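Local coordinates for protein soluble lytic transglycosylase B3 (Pseudomonas aeruginosa, PDB 5ANZ) that probably cleaves the peptidoglycan of the cell wall as a lytic transglycosylase, taking part in its turnover, and binds a calcium ion, at residues E49-A54 and F172-L177; G62-Q67 and A179-L184; P80-A85 and I157-T162; V137-G142 and D341-G346; G254-L259 and G347-A352. All blocks are in the same frame, centred on the assembly; numbering follows the deposited sequence.

Contact 1: residues E49-A54 and F172-L177; sequences EQWRDA and FAHAQL
Trp51 of helix 48-61 and His174 of helix 170-186 meet across backbones that stay far apart, Trp51 CA lying 11.4 Å from His174 CA, so that long side chains must span the gap. The indole does most of the spanning. With CG nearly trans to the main-chain nitrogen (chi1 164°), the ring is thrown out from its helix toward 172-177 and presents its edge. At that edge Trp51 NE1 donates a weak hydrogen bond to His174 NE2, 3.3 Å away and nearly straight at the hydrogen (166°). His174 NE2 lies near the indole plane, while the imidazole as a whole is turned 66° from it. The rings meet rim to rim, with neither over the other's face.

The other nitrogen of the imidazole, His174 ND1, is bonded to the carbonyl oxygen of Pro170, one turn back. This is consistent with a neutral ring that carries its proton on ND1 and accepts at NE2. Histidine suits the place because its two nitrogens can serve a donor and an acceptor at once. Farther along the same indole edge, the benzo end meets a branched aliphatic group: Trp51 CH2 is 3.8 Å from Leu177 CD2. Tryptophan thus offers both a polar N-H and an apolar rim.

The indole sits in a well-filled helical core. Ala161 and Ala164 of helix 156-166 touch it, their small side chains leaving room for the large ring, Phe73 of helix 66-73 also reaches it, and the rings of Phe48 and Phe55, on its own helix, meet it as well.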
# COMPACT_ATOMS: atom_id res chain seq x y z
N GLU A 49 -3.05 -20.56 26.71
CA GLU A 49 -3.18 -22.00 26.53
C GLU A 49 -4.65 -22.38 26.37
O GLU A 49 -5.00 -23.22 25.55
CB GLU A 49 -2.57 -22.76 27.71
CG GLU A 49 -1.05 -22.63 27.82
CD GLU A 49 -0.61 -21.25 28.29
OE1 GLU A 49 -1.48 -20.42 28.61
OE2 GLU A 49 0.61 -21.01 28.36
N GLN A 50 -5.52 -21.76 27.17
CA GLN A 50 -6.95 -21.98 27.03
C GLN A 50 -7.42 -21.54 25.65
O GLN A 50 -8.14 -22.27 24.97
CB GLN A 50 -7.73 -21.25 28.13
CG GLN A 50 -7.80 -21.99 29.46
CD GLN A 50 -8.26 -21.10 30.60
OE1 GLN A 50 -8.44 -19.90 30.43
NE2 GLN A 50 -8.45 -21.70 31.78
N TRP A 51 -7.01 -20.35 25.23
CA TRP A 51 -7.40 -19.89 23.91
C TRP A 51 -6.87 -20.86 22.85
O TRP A 51 -7.58 -21.20 21.90
CB TRP A 51 -6.89 -18.47 23.62
CG TRP A 51 -6.98 -18.19 22.15
CD1 TRP A 51 -8.04 -17.68 21.47
CD2 TRP A 51 -5.98 -18.48 21.17
NE1 TRP A 51 -7.76 -17.62 20.12
CE2 TRP A 51 -6.49 -18.11 19.92
CE3 TRP A 51 -4.69 -19.03 21.23
CZ2 TRP A 51 -5.77 -18.25 18.74
CZ3 TRP A 51 -3.97 -19.16 20.05
CH2 TRP A 51 -4.51 -18.78 18.83
N ARG A 52 -5.63 -21.32 23.01
CA ARG A 52 -5.00 -22.18 22.01
C ARG A 52 -5.68 -23.55 21.91
O ARG A 52 -5.91 -24.05 20.80
CB ARG A 52 -3.52 -22.38 22.34
CG ARG A 52 -2.79 -23.26 21.36
CD ARG A 52 -1.46 -23.67 21.93
NE ARG A 52 -1.65 -24.49 23.12
CZ ARG A 52 -0.78 -24.58 24.12
NH1 ARG A 52 0.36 -23.90 24.08
NH2 ARG A 52 -1.06 -25.34 25.16
N ASP A 53 -5.99 -24.16 23.04
CA ASP A 53 -6.61 -25.47 23.01
C ASP A 53 -7.99 -25.38 22.38
O ASP A 53 -8.41 -26.29 21.67
CB ASP A 53 -6.70 -26.07 24.42
CG ASP A 53 -5.33 -26.38 25.00
OD1 ASP A 53 -4.37 -26.53 24.21
OD2 ASP A 53 -5.22 -26.47 26.24
N ALA A 54 -8.67 -24.27 22.63
CA ALA A 54 -9.99 -24.04 22.04
C ALA A 54 -9.85 -23.78 20.54
O ALA A 54 -10.65 -24.28 19.75
CB ALA A 54 -10.70 -22.87 22.72
N PHE A 172 -10.00 -11.00 11.65
CA PHE A 172 -8.91 -11.04 10.70
C PHE A 172 -7.83 -12.04 11.14
O PHE A 172 -7.39 -12.86 10.35
CB PHE A 172 -8.30 -9.65 10.52
CG PHE A 172 -7.02 -9.64 9.71
CD1 PHE A 172 -7.05 -9.56 8.33
CD2 PHE A 172 -5.79 -9.67 10.34
CE1 PHE A 172 -5.88 -9.54 7.59
CE2 PHE A 172 -4.61 -9.65 9.61
CZ PHE A 172 -4.66 -9.58 8.23
N ALA A 173 -7.44 -11.97 12.41
CA ALA A 173 -6.31 -12.80 12.87
C ALA A 173 -6.64 -14.29 12.79
O ALA A 173 -5.82 -15.09 12.35
CB ALA A 173 -5.91 -12.43 14.28
N HIS A 174 -7.85 -14.65 13.22
CA HIS A 174 -8.29 -16.05 13.20
C HIS A 174 -8.31 -16.59 11.77
O HIS A 174 -7.85 -17.69 11.51
CB HIS A 174 -9.68 -16.20 13.83
CG HIS A 174 -9.65 -16.31 15.33
ND1 HIS A 174 -9.69 -15.20 16.15
CD2 HIS A 174 -9.59 -17.38 16.15
CE1 HIS A 174 -9.65 -15.59 17.41
NE2 HIS A 174 -9.59 -16.91 17.44
N ALA A 175 -8.85 -15.79 10.85
CA ALA A 175 -8.94 -16.20 9.46
C ALA A 175 -7.55 -16.40 8.84
O ALA A 175 -7.31 -17.37 8.13
CB ALA A 175 -9.73 -15.17 8.67
N GLN A 176 -6.65 -15.46 9.09
CA GLN A 176 -5.32 -15.57 8.52
C GLN A 176 -4.55 -16.71 9.17
O GLN A 176 -3.74 -17.37 8.51
CB GLN A 176 -4.56 -14.26 8.69
CG GLN A 176 -5.23 -13.12 7.96
CD GLN A 176 -5.38 -13.39 6.48
OE1 GLN A 176 -4.51 -13.99 5.85
NE2 GLN A 176 -6.50 -12.93 5.90
N LEU A 177 -4.81 -16.96 10.45
CA LEU A 177 -4.08 -17.99 11.18
C LEU A 177 -4.46 -19.38 10.64
O LEU A 177 -3.61 -20.23 10.44
CB LEU A 177 -4.37 -17.90 12.68
CG LEU A 177 -3.67 -18.93 13.58
CD1 LEU A 177 -2.16 -18.92 13.37
CD2 LEU A 177 -4.01 -18.64 15.02

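Contact 2: residues G62-Q67 and A179-L184; sequences GGIDAQ and AALKIL
Ile64 pushes the end of its longer branch against helix 170-186, where Ile64 CD1 lies 3.6 Å from Lys182 CG and 3.7 Å from Leu181 CB. It crosses both side chains at about a right angle, its methyl settling by the peptide that joins the two residues. A beta-branched aliphatic residue suits this spot, being compact and wholly apolar. Lys182 contributes only its carbon chain: extended beyond CG, it runs past the loop, and Lys182 CE comes within 3.8 Å of Gly62 O. No hydrogen bond links the segments themselves.

Behind this first layer, Gln185, one turn beyond Leu181, fixes the loop. Its side-chain amide donates to Gly63 O and accepts from Asp65 N, gripping the backbone before and after Ile64. Ala59 of helix 48-61 touches both Ile64 and Leu181, while Phe69 and Ala72 of helix 66-73 pack on Leu181.

Gly63 adopts a positive phi (102°), which glycine accommodates easily, and closes the preceding helix with a Schellman motif. Two residues later Asp65 is the N-cap of the next, its OD1 also bonded to Thr68 OG1. The Schellman stop and this N-cap make a short connection between helices 48-61 and 66-73, within the lysozyme-like transglycosylase domain.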
# COMPACT_ATOMS: atom_id res chain seq x y z
N GLY A 62 -11.27 -27.40 10.71
CA GLY A 62 -11.01 -26.70 9.47
C GLY A 62 -10.09 -27.45 8.53
O GLY A 62 -9.72 -26.93 7.47
N GLY A 63 -9.71 -28.67 8.90
CA GLY A 63 -8.88 -29.50 8.04
C GLY A 63 -7.40 -29.57 8.40
O GLY A 63 -6.64 -30.29 7.76
N ILE A 64 -6.98 -28.82 9.42
CA ILE A 64 -5.60 -28.92 9.88
C ILE A 64 -5.40 -30.19 10.72
O ILE A 64 -6.25 -30.53 11.55
CB ILE A 64 -5.19 -27.70 10.72
CG1 ILE A 64 -5.42 -26.41 9.93
CG2 ILE A 64 -3.75 -27.82 11.18
CD1 ILE A 64 -4.80 -26.43 8.55
N ASP A 65 -4.29 -30.89 10.49
CA ASP A 65 -4.03 -32.11 11.25
C ASP A 65 -3.12 -31.86 12.45
O ASP A 65 -2.40 -30.87 12.52
CB ASP A 65 -3.45 -33.20 10.34
CG ASP A 65 -2.21 -32.77 9.60
OD1 ASP A 65 -1.53 -31.83 10.05
OD2 ASP A 65 -1.89 -33.40 8.57
N ALA A 66 -3.18 -32.79 13.39
CA ALA A 66 -2.57 -32.62 14.70
C ALA A 66 -1.07 -32.34 14.66
O ALA A 66 -0.59 -31.45 15.37
CB ALA A 66 -2.84 -33.85 15.54
N GLN A 67 -0.33 -33.10 13.86
CA GLN A 67 1.11 -32.90 13.77
C GLN A 67 1.43 -31.48 13.33
O GLN A 67 2.32 -30.84 13.88
CB GLN A 67 1.75 -33.89 12.81
CG GLN A 67 3.27 -33.73 12.70
CD GLN A 67 3.89 -34.58 11.59
OE1 GLN A 67 4.37 -35.69 11.84
NE2 GLN A 67 3.88 -34.06 10.37
N ALA A 179 -5.46 -19.90 7.65
CA ALA A 179 -4.91 -19.94 6.31
C ALA A 179 -3.41 -20.26 6.36
O ALA A 179 -2.91 -21.02 5.53
CB ALA A 179 -5.15 -18.61 5.60
N ALA A 180 -2.71 -19.68 7.32
CA ALA A 180 -1.29 -19.97 7.52
C ALA A 180 -1.04 -21.45 7.84
O ALA A 180 -0.10 -22.04 7.33
CB ALA A 180 -0.70 -19.10 8.62
N LEU A 181 -1.88 -22.03 8.69
CA LEU A 181 -1.70 -23.44 9.04
C LEU A 181 -1.87 -24.33 7.81
O LEU A 181 -1.21 -25.36 7.70
CB LEU A 181 -2.69 -23.86 10.15
CG LEU A 181 -2.39 -23.27 11.54
CD1 LEU A 181 -3.59 -23.45 12.47
CD2 LEU A 181 -1.16 -23.95 12.13
N LYS A 182 -2.73 -23.93 6.88
CA LYS A 182 -2.92 -24.70 5.66
C LYS A 182 -1.68 -24.65 4.78
O LYS A 182 -1.34 -25.64 4.11
CB LYS A 182 -4.14 -24.20 4.87
CG LYS A 182 -5.44 -24.36 5.64
CD LYS A 182 -6.64 -23.96 4.79
CE LYS A 182 -7.94 -24.21 5.54
NZ LYS A 182 -9.11 -23.55 4.89
N ILE A 183 -1.01 -23.50 4.78
CA ILE A 183 0.25 -23.34 4.08
C ILE A 183 1.30 -24.28 4.65
O ILE A 183 2.01 -24.97 3.91
CB ILE A 183 0.74 -21.89 4.16
CG1 ILE A 183 -0.26 -20.96 3.46
CG2 ILE A 183 2.13 -21.79 3.52
CD1 ILE A 183 0.09 -19.47 3.57
N LEU A 184 1.38 -24.35 5.98
CA LEU A 184 2.30 -25.30 6.62
C LEU A 184 1.93 -26.74 6.30
O LEU A 184 2.79 -27.56 6.01
CB LEU A 184 2.32 -25.10 8.13
CG LEU A 184 2.86 -23.74 8.55
CD1 LEU A 184 2.84 -23.58 10.06
CD2 LEU A 184 4.28 -23.53 7.99

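Contact 3: residues P80-A85 and I157-T162; sequences PAVVEA and IRSLAT
Thr162, whose methyl is wedged against Val82 and Val83, turns its hydroxyl back to its own helix, where Thr162 OG1 donates to Arg158 O at 2.8 Å. The same carbonyl oxygen accepts the helical bond from Thr162 N, and the two donors reach it from opposite faces of its plane. Thr162 OG1 also bonds to Asp79 N, just ahead of helix 80-87, so one hydroxyl ties the two helices together.

A chi1 of -65° sets the oxygen back toward Arg158 and leaves CG2 facing the valines. Thr162 CG2 lies 3.5 Å from Val83 CG2, closer than methyls usually come, and 4.0 Å from Val82 CG1. The other branch of Val82 rests on a serine, with Val82 CG2 3.6 Å from Ser159 OG. That hydroxyl is bonded to Asn155 O, a turn earlier. The segment axes approach to 9.1 Å and cross at -55°, with short beta-branched side chains and a serine between them.

Trp198 and Leu163 also cover Val82, and Arg158 reaches carbonyl oxygens of Gln77 and Pro78. The chemistry is divided: buried hydroxyls are satisfied by backbone atoms, and what each helix offers the other is mainly carbon, with the polar tie made at Asp79.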
# COMPACT_ATOMS: atom_id res chain seq x y z
N PRO A 80 4.37 -9.55 22.98
CA PRO A 80 3.93 -8.21 23.37
C PRO A 80 4.25 -7.15 22.32
O PRO A 80 3.56 -6.13 22.25
CB PRO A 80 4.70 -7.94 24.67
CG PRO A 80 5.03 -9.29 25.19
CD PRO A 80 5.28 -10.14 23.98
N ALA A 81 5.28 -7.39 21.52
CA ALA A 81 5.66 -6.49 20.45
C ALA A 81 4.55 -6.42 19.40
O ALA A 81 4.27 -5.36 18.85
CB ALA A 81 6.97 -6.93 19.81
N VAL A 82 3.92 -7.56 19.15
CA VAL A 82 2.82 -7.62 18.20
C VAL A 82 1.60 -6.88 18.77
O VAL A 82 0.91 -6.14 18.06
CB VAL A 82 2.51 -9.10 17.85
CG1 VAL A 82 1.23 -9.21 17.06
CG2 VAL A 82 3.66 -9.70 17.09
N VAL A 83 1.34 -7.06 20.07
CA VAL A 83 0.23 -6.36 20.70
C VAL A 83 0.44 -4.85 20.63
O VAL A 83 -0.49 -4.10 20.33
CB VAL A 83 0.04 -6.79 22.16
CG1 VAL A 83 -1.04 -5.95 22.83
CG2 VAL A 83 -0.29 -8.30 22.24
N GLU A 84 1.66 -4.42 20.89
CA GLU A 84 2.00 -3.00 20.85
C GLU A 84 1.83 -2.41 19.45
O GLU A 84 1.26 -1.33 19.31
CB GLU A 84 3.43 -2.77 21.35
CG GLU A 84 3.94 -1.35 21.18
CD GLU A 84 2.99 -0.29 21.72
OE1 GLU A 84 2.23 -0.59 22.67
OE2 GLU A 84 2.99 0.84 21.20
N ALA A 85 2.32 -3.11 18.43
CA ALA A 85 2.17 -2.64 17.05
C ALA A 85 0.69 -2.52 16.66
O ALA A 85 0.29 -1.61 15.94
CB ALA A 85 2.89 -3.57 16.06
N ILE A 157 3.01 -17.62 12.75
CA ILE A 157 2.04 -18.30 13.62
C ILE A 157 1.96 -17.59 14.97
O ILE A 157 0.88 -17.35 15.51
CB ILE A 157 2.38 -19.78 13.82
CG1 ILE A 157 2.41 -20.49 12.47
CG2 ILE A 157 1.37 -20.42 14.79
CD1 ILE A 157 1.10 -20.49 11.69
N ARG A 158 3.11 -17.23 15.51
CA ARG A 158 3.13 -16.54 16.80
C ARG A 158 2.43 -15.19 16.71
O ARG A 158 1.63 -14.83 17.57
CB ARG A 158 4.56 -16.34 17.29
CG ARG A 158 4.59 -15.78 18.70
CD ARG A 158 6.01 -15.56 19.21
NE ARG A 158 6.00 -15.11 20.60
CZ ARG A 158 7.09 -14.79 21.29
NH1 ARG A 158 8.29 -14.87 20.71
NH2 ARG A 158 6.98 -14.38 22.55
N SER A 159 2.72 -14.44 15.65
CA SER A 159 2.15 -13.11 15.53
C SER A 159 0.63 -13.16 15.36
O SER A 159 -0.10 -12.44 16.05
CB SER A 159 2.78 -12.36 14.36
OG SER A 159 4.18 -12.21 14.58
N LEU A 160 0.15 -14.03 14.47
CA LEU A 160 -1.29 -14.12 14.26
C LEU A 160 -2.04 -14.73 15.45
O LEU A 160 -3.17 -14.34 15.73
CB LEU A 160 -1.60 -14.90 12.99
CG LEU A 160 -1.20 -14.17 11.69
CD1 LEU A 160 -1.38 -15.08 10.48
CD2 LEU A 160 -1.98 -12.88 11.52
N ALA A 161 -1.42 -15.68 16.15
CA ALA A 161 -2.02 -16.22 17.37
C ALA A 161 -2.14 -15.15 18.44
O ALA A 161 -3.14 -15.08 19.17
CB ALA A 161 -1.21 -17.42 17.89
N THR A 162 -1.11 -14.31 18.54
CA THR A 162 -1.13 -13.21 19.48
C THR A 162 -2.32 -12.30 19.20
O THR A 162 -3.11 -12.00 20.09
CB THR A 162 0.17 -12.39 19.43
OG1 THR A 162 1.27 -13.22 19.87
CG2 THR A 162 0.07 -11.18 20.35

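Contact 4: residues V137-G142 and D341-G346; sequences VVAIWG and DSFKGG
Phe343, near the C-terminal end of helix 330-343, carries the whole of its side of this contact, and Val138 and Ala139 of helix 134-145 receive it. The apolar contacts come first. Phe343 CE2 lies 3.8 Å from Val138 CG1, a methyl that approaches the ring obliquely, and 4.0 Å from Ala139 CB. A chi1 of -61° points the phenyl ring across the gap, so that its far end does the touching. Alanine is small enough to let this end come up to the helix backbone, while the branched valine fills the space beside it.

A second kind of approach involves the main chain. Ala139 N sits at the ring's edge, near its plane, 3.7 Å from Phe343 CE2; the aromatic rim faces a helical peptide.

No hydrogen bond crosses between the two segments; those of 341-346 shape the turn, and Phe343 O accepts from Gln113 NE2. Just after Phe343 the chain turns in a Schellman motif: Gly346 N bonds to Asp341 O at 2.9 Å and Gly345 N to Ser342 O at 3.0 Å. Gly345 has the positive phi (96°) that this C-prime position requires and that glycine takes up readily.

Among charged groups, Lys344 forms a salt bridge with Asp135 near the start of helix 134-145. Leu116 and Tyr147 also touch the ring, so across this contact Phe343 is held by van der Waals packing and not by polar bonds.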
# COMPACT_ATOMS: atom_id res chain seq x y z
N VAL A 137 7.14 -5.08 -11.02
CA VAL A 137 7.35 -6.22 -10.11
C VAL A 137 8.52 -5.94 -9.16
O VAL A 137 8.40 -6.12 -7.95
CB VAL A 137 7.61 -7.51 -10.89
CG1 VAL A 137 7.93 -8.67 -9.94
CG2 VAL A 137 6.40 -7.88 -11.73
N VAL A 138 9.64 -5.48 -9.71
CA VAL A 138 10.80 -5.23 -8.87
C VAL A 138 10.56 -4.02 -7.95
O VAL A 138 11.01 -4.02 -6.81
CB VAL A 138 12.08 -5.05 -9.72
CG1 VAL A 138 13.25 -4.52 -8.87
CG2 VAL A 138 12.46 -6.41 -10.36
N ALA A 139 9.82 -3.02 -8.40
CA ALA A 139 9.54 -1.89 -7.53
C ALA A 139 8.69 -2.32 -6.33
O ALA A 139 8.92 -1.87 -5.22
CB ALA A 139 8.84 -0.76 -8.31
N ILE A 140 7.70 -3.17 -6.57
CA ILE A 140 6.86 -3.65 -5.46
C ILE A 140 7.73 -4.43 -4.47
O ILE A 140 7.62 -4.27 -3.25
CB ILE A 140 5.71 -4.54 -5.99
CG1 ILE A 140 4.67 -3.72 -6.78
CG2 ILE A 140 5.04 -5.31 -4.82
CD1 ILE A 140 3.62 -2.96 -5.95
N TRP A 141 8.60 -5.28 -5.01
CA TRP A 141 9.50 -6.08 -4.22
C TRP A 141 10.39 -5.18 -3.34
O TRP A 141 10.62 -5.44 -2.17
CB TRP A 141 10.36 -6.92 -5.16
CG TRP A 141 11.18 -8.04 -4.58
CD1 TRP A 141 10.97 -8.74 -3.41
CD2 TRP A 141 12.33 -8.61 -5.19
NE1 TRP A 141 11.94 -9.72 -3.29
CE2 TRP A 141 12.78 -9.65 -4.36
CE3 TRP A 141 13.02 -8.35 -6.39
CZ2 TRP A 141 13.90 -10.43 -4.68
CZ3 TRP A 141 14.11 -9.12 -6.71
CH2 TRP A 141 14.54 -10.15 -5.86
N GLY A 142 10.88 -4.10 -3.93
CA GLY A 142 11.66 -3.13 -3.17
C GLY A 142 10.86 -2.46 -2.06
O GLY A 142 11.34 -2.30 -0.94
N ASP A 341 9.85 3.85 -12.32
CA ASP A 341 10.40 4.81 -13.29
C ASP A 341 11.89 5.10 -13.07
O ASP A 341 12.67 5.27 -14.02
CB ASP A 341 9.65 6.15 -13.20
CG ASP A 341 8.21 6.07 -13.70
OD1 ASP A 341 7.81 5.02 -14.26
OD2 ASP A 341 7.50 7.09 -13.56
N SER A 342 12.29 5.17 -11.81
CA SER A 342 13.68 5.48 -11.46
C SER A 342 14.67 4.46 -11.99
O SER A 342 15.82 4.77 -12.26
CB SER A 342 13.83 5.59 -9.94
OG SER A 342 13.05 6.64 -9.40
N PHE A 343 14.25 3.20 -12.11
CA PHE A 343 15.18 2.19 -12.59
C PHE A 343 15.70 2.52 -13.99
O PHE A 343 16.81 2.15 -14.34
CB PHE A 343 14.53 0.80 -12.61
CG PHE A 343 14.09 0.31 -11.25
CD1 PHE A 343 14.80 0.61 -10.10
CD2 PHE A 343 12.96 -0.51 -11.15
CE1 PHE A 343 14.38 0.13 -8.86
CE2 PHE A 343 12.51 -0.99 -9.91
CZ PHE A 343 13.22 -0.68 -8.76
N LYS A 344 14.88 3.24 -14.76
CA LYS A 344 15.21 3.60 -16.14
C LYS A 344 15.59 5.07 -16.26
O LYS A 344 15.70 5.59 -17.38
CB LYS A 344 14.05 3.30 -17.08
CG LYS A 344 13.67 1.83 -17.15
CD LYS A 344 12.75 1.54 -18.33
CE LYS A 344 13.28 0.38 -19.16
NZ LYS A 344 13.35 -0.89 -18.40
N GLY A 345 15.81 5.72 -15.13
CA GLY A 345 16.30 7.09 -15.13
C GLY A 345 15.23 8.15 -15.01
O GLY A 345 15.48 9.34 -15.21
N GLY A 346 14.01 7.73 -14.68
CA GLY A 346 12.94 8.67 -14.45
C GLY A 346 12.69 8.86 -12.96
O GLY A 346 13.61 8.75 -12.15

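Contact 5: residues G254-L259 and G347-A352; sequences GFEVRL and GRIVGA
Glu256 reaches out from strand 254-258 and takes hold of two successive peptide N-H groups of the 347-352 loop, one with each carboxylate oxygen. Val350 N donates to Glu256 OE1 at 2.8 Å (165° at the hydrogen), and Gly351 N donates to Glu256 OE2 at 2.7 Å. Both oxygens use their syn lone pairs, on the side facing the other oxygen, and this twofold grip fixes the rotation of the carboxylate. The glutamate chain is stretched out, chi1 being -172° and chi2 177°, which gives it the length to span the gap; glutamate combines that reach with two acceptors. Gly351, having no side chain, lets OE2 come in close. On the flank, Ile349 CG2 packs 3.5 Å from Glu256 OE2.

The strand belongs to a five-stranded antiparallel sheet, in which it runs between strands 313-316 and 285-286; Phe255 and Val257 exchange backbone hydrogen bonds with Leu315 and Ala313. The loop leads from helix 330-343 toward helix 362-374, which belongs to the putative peptidoglycan-binding region, and the two bonds tie this connecting chain to strand 254-258.

On its looser side Glu256 OE1 also accepts from a water, at 2.6 Å. The same water donates to Arg348 O at 3.1 Å, linking two acceptors that cannot bond each other. The Arg348 side chain starts away from the strand, and Val350, largely at the surface, lays its CB 3.6 Å from Glu256 OE1 and touches Val287.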
# COMPACT_ATOMS: atom_id res chain seq x y z
N GLY A 254 0.98 6.36 -14.40
CA GLY A 254 0.58 7.74 -14.32
C GLY A 254 1.78 8.60 -14.60
O GLY A 254 2.86 8.10 -14.94
N PHE A 255 1.59 9.90 -14.47
CA PHE A 255 2.69 10.81 -14.76
C PHE A 255 2.40 12.18 -14.18
O PHE A 255 1.24 12.54 -13.94
CB PHE A 255 2.94 10.91 -16.28
CG PHE A 255 1.67 11.02 -17.09
CD1 PHE A 255 1.07 12.25 -17.29
CD2 PHE A 255 1.08 9.90 -17.64
CE1 PHE A 255 -0.09 12.35 -18.04
CE2 PHE A 255 -0.07 10.00 -18.38
CZ PHE A 255 -0.67 11.22 -18.58
N GLU A 256 3.45 12.96 -13.97
CA GLU A 256 3.28 14.31 -13.47
C GLU A 256 2.70 15.23 -14.52
O GLU A 256 2.98 15.09 -15.70
CB GLU A 256 4.63 14.86 -12.99
CG GLU A 256 4.49 16.19 -12.28
CD GLU A 256 5.80 16.70 -11.73
OE1 GLU A 256 6.85 16.07 -12.01
OE2 GLU A 256 5.77 17.72 -11.01
N VAL A 257 1.87 16.18 -14.08
CA VAL A 257 1.25 17.14 -14.97
C VAL A 257 1.35 18.54 -14.40
O VAL A 257 1.72 18.73 -13.25
CB VAL A 257 -0.23 16.82 -15.24
CG1 VAL A 257 -0.35 15.45 -15.92
CG2 VAL A 257 -1.03 16.86 -13.93
N ARG A 258 1.03 19.52 -15.24
CA ARG A 258 0.95 20.91 -14.80
C ARG A 258 -0.51 21.36 -14.85
O ARG A 258 -1.18 21.20 -15.87
CB ARG A 258 1.82 21.81 -15.69
CG ARG A 258 1.69 23.29 -15.39
CD ARG A 258 2.36 24.13 -16.48
NE ARG A 258 3.80 23.90 -16.56
CZ ARG A 258 4.59 24.44 -17.49
NH1 ARG A 258 4.08 25.23 -18.42
NH2 ARG A 258 5.89 24.18 -17.48
N LEU A 259 -1.00 21.92 -13.75
CA LEU A 259 -2.37 22.43 -13.70
C LEU A 259 -2.44 23.90 -14.08
O LEU A 259 -1.54 24.67 -13.75
CB LEU A 259 -2.96 22.24 -12.31
CG LEU A 259 -3.05 20.77 -11.89
CD1 LEU A 259 -3.65 20.62 -10.50
CD2 LEU A 259 -3.85 19.99 -12.93
N GLY A 347 11.46 9.15 -12.61
CA GLY A 347 11.03 9.10 -11.22
C GLY A 347 11.26 10.34 -10.39
O GLY A 347 11.11 10.34 -9.17
N ARG A 348 11.64 11.43 -11.01
CA ARG A 348 11.77 12.57 -10.14
C ARG A 348 10.78 13.64 -10.57
O ARG A 348 10.20 13.58 -11.66
CB ARG A 348 13.22 13.02 -10.08
CG ARG A 348 13.56 14.37 -10.59
CD ARG A 348 15.07 14.38 -10.76
NE ARG A 348 15.56 13.24 -11.53
CZ ARG A 348 14.94 12.69 -12.58
NH1 ARG A 348 13.77 13.16 -13.02
NH2 ARG A 348 15.49 11.66 -13.20
N ILE A 349 10.54 14.55 -9.66
CA ILE A 349 9.36 15.38 -9.70
C ILE A 349 9.73 16.82 -10.02
O ILE A 349 10.59 17.40 -9.36
CB ILE A 349 8.62 15.28 -8.36
CG1 ILE A 349 8.28 13.81 -8.09
CG2 ILE A 349 7.38 16.16 -8.35
CD1 ILE A 349 7.77 13.55 -6.69
N VAL A 350 9.09 17.38 -11.04
CA VAL A 350 9.37 18.75 -11.49
C VAL A 350 8.78 19.82 -10.57
O VAL A 350 9.44 20.81 -10.25
CB VAL A 350 8.83 18.97 -12.92
CG1 VAL A 350 9.01 20.41 -13.36
CG2 VAL A 350 9.49 18.01 -13.90
N GLY A 351 7.54 19.64 -10.15
CA GLY A 351 6.90 20.63 -9.30
C GLY A 351 7.47 20.57 -7.90
O GLY A 351 7.68 19.50 -7.34
N ALA A 352 7.71 21.74 -7.31
CA ALA A 352 8.31 21.79 -5.98
C ALA A 352 7.31 21.40 -4.90
O ALA A 352 6.11 21.61 -5.04
CB ALA A 352 8.88 23.19 -5.71
O HOH W 1 8.06 14.53 -13.72

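Overall arrangement
Contacts 1, 2 and 3 form one continuous helical cluster. Contacts 1 and 2 share helix 170-186 with centres 12 Å apart, and contact 3 joins them through helix 156-166, Trp51 CH2 lying 3.7 Å from Ala161 CB and Ile157 CD1 3.8 Å from Ala180 CB. Contacts 4 and 5 make a second group, 17 Å between centres and touching where Asp341 meets Gly347. Contact 1 is about 17 Å from contact 4 at the nearest atoms, across the chain's centre. Residues seen to bind N-acetylglucosamine, absent from this model, lie at moderate distance: the side chain of Ile208 is about 11 Å from those of Leu177 and Ser159, and that of Tyr326 about 10 Å from that of Ala139.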